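Local atomic coordinates of D-alanyl transferase DltD (Enterococcus faecium TX0133A04, PDB entry 6PFX), a protein that probably transfers D-alanine in lipoteichoic acid biosynthesis, modifying the cell wall of a Gram-positive bacterium. Residues D128-M133 with D157-I162. Numbering follows the deposited sequence.
Sequences DWLFSM and DTLTAI
L130 reaches from helix 123-132 to L159 and I162 of helix 157-167, and both of its end methyls take part. CD1 of L130 meets CD1 of L159 at 3.5 Å, tighter than usual for two carbons. CD2 of L130 rests 4.0 Å from CG2 of I162. I162 CG2 also lies 4.1 Å from L130 CD1, so it touches both methyls of the leucine. The L130 and L159 side chains cross at about a right angle, while L130 meets I162 at a slant.

The torsions help bring these methyls together. In I162, chi1 of -73° sets CG1 anti to the carbonyl carbon and so CG2 anti to the backbone N; CG2 does the touching. L159 leaves its helix obliquely to the contact, but with CG also opposite the backbone N (chi1 167°) its end swings back to L130. All three residues are buried, and the contact between the segments is wholly apolar.

W129 backs up L130 from within its own helix. One indole face carries CD2 of L130, 3.6 Å above the ring plane and displaced toward its rim. The sulfur SD of M133 covers the same face, also near the rim. NE1 of W129 is hydrogen-bonded to D140 OD1, which helps fix the turn of the ring.

At the helix end, W129 O accepts from both S132 N and S132 OG. The hydroxyl bond is 2.6 Å from S132 OG to W129 O and uses a carbonyl lone pair. R87 NH2 also bonds S132 OG, tying this end to helix 79-89.

L130 also touches I166, one turn beyond I162. This is an apolar helix-helix interface in a helical part of the chain, its centre about 25 Å from the centre of the chain, set apart from the parallel sheet of the SGNH hydrolase-like fold.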
# COMPACT_ATOMS: atom_id res chain seq x y z
N ASP A 128 -2.49 6.01 19.62
CA ASP A 128 -3.68 5.18 19.44
C ASP A 128 -3.35 3.71 19.71
O ASP A 128 -4.08 3.01 20.42
CB ASP A 128 -4.20 5.28 18.00
CG ASP A 128 -5.01 6.55 17.73
OD1 ASP A 128 -5.44 7.24 18.68
OD2 ASP A 128 -5.21 6.84 16.53
N TRP A 129 -2.26 3.23 19.11
CA TRP A 129 -1.85 1.84 19.29
C TRP A 129 -1.53 1.55 20.74
O TRP A 129 -2.04 0.59 21.32
CB TRP A 129 -0.63 1.60 18.40
CG TRP A 129 0.23 0.45 18.79
CD1 TRP A 129 -0.15 -0.86 18.92
CD2 TRP A 129 1.64 0.49 19.07
NE1 TRP A 129 0.94 -1.63 19.28
CE2 TRP A 129 2.04 -0.82 19.38
CE3 TRP A 129 2.59 1.51 19.10
CZ2 TRP A 129 3.36 -1.14 19.71
CZ3 TRP A 129 3.90 1.19 19.43
CH2 TRP A 129 4.27 -0.13 19.73
N LEU A 130 -0.72 2.40 21.37
CA LEU A 130 -0.31 2.15 22.75
C LEU A 130 -1.51 2.07 23.68
O LEU A 130 -1.56 1.20 24.56
CB LEU A 130 0.65 3.24 23.22
CG LEU A 130 2.01 3.27 22.54
CD1 LEU A 130 2.83 4.47 23.00
CD2 LEU A 130 2.80 2.00 22.79
N PHE A 131 -2.47 2.99 23.54
CA PHE A 131 -3.65 2.98 24.40
C PHE A 131 -4.62 1.86 24.04
O PHE A 131 -5.48 1.53 24.86
CB PHE A 131 -4.34 4.35 24.38
CG PHE A 131 -3.59 5.42 25.14
CD1 PHE A 131 -3.66 5.48 26.52
CD2 PHE A 131 -2.81 6.35 24.48
CE1 PHE A 131 -2.95 6.46 27.23
CE2 PHE A 131 -2.11 7.32 25.18
CZ PHE A 131 -2.19 7.38 26.55
N SER A 132 -4.46 1.25 22.86
CA SER A 132 -5.30 0.15 22.42
C SER A 132 -4.82 -1.19 22.95
O SER A 132 -5.62 -2.13 23.04
CB SER A 132 -5.31 0.06 20.89
OG SER A 132 -4.18 -0.65 20.38
N MET A 133 -3.54 -1.30 23.30
CA MET A 133 -2.96 -2.58 23.67
C MET A 133 -3.51 -3.07 25.00
O MET A 133 -3.46 -2.36 26.01
CB MET A 133 -1.44 -2.45 23.81
CG MET A 133 -0.70 -2.28 22.50
SD MET A 133 1.08 -2.07 22.73
CE MET A 133 1.42 -3.35 23.91
N ASP A 157 11.33 11.09 24.79
CA ASP A 157 11.89 10.22 25.82
C ASP A 157 10.82 9.42 26.55
O ASP A 157 11.04 8.26 26.90
CB ASP A 157 12.72 11.04 26.81
CG ASP A 157 14.05 11.49 26.23
OD1 ASP A 157 14.55 10.82 25.30
OD2 ASP A 157 14.60 12.50 26.71
N THR A 158 9.66 10.03 26.81
CA THR A 158 8.58 9.29 27.45
C THR A 158 8.14 8.11 26.58
O THR A 158 8.01 6.98 27.06
CB THR A 158 7.43 10.24 27.74
OG1 THR A 158 7.92 11.30 28.58
CG2 THR A 158 6.30 9.52 28.45
N LEU A 159 7.91 8.36 25.29
CA LEU A 159 7.52 7.28 24.39
C LEU A 159 8.61 6.22 24.30
O LEU A 159 8.32 5.02 24.30
CB LEU A 159 7.19 7.84 23.01
CG LEU A 159 7.05 6.86 21.84
CD1 LEU A 159 5.83 5.98 22.04
CD2 LEU A 159 6.96 7.59 20.52
N THR A 160 9.87 6.64 24.22
CA THR A 160 10.96 5.69 24.07
C THR A 160 10.99 4.70 25.24
O THR A 160 11.21 3.50 25.03
CB THR A 160 12.28 6.45 23.95
OG1 THR A 160 12.32 7.15 22.69
CG2 THR A 160 13.44 5.50 24.03
N ALA A 161 10.81 5.18 26.47
CA ALA A 161 10.84 4.27 27.61
C ALA A 161 9.68 3.30 27.56
O ALA A 161 9.82 2.12 27.92
CB ALA A 161 10.83 5.07 28.91
N ILE A 162 8.52 3.76 27.10
CA ILE A 162 7.38 2.87 26.94
C ILE A 162 7.68 1.81 25.88
O ILE A 162 7.41 0.62 26.08
CB ILE A 162 6.10 3.68 26.63
CG1 ILE A 162 5.63 4.40 27.91
CG2 ILE A 162 5.04 2.78 26.05
CD1 ILE A 162 4.70 5.55 27.62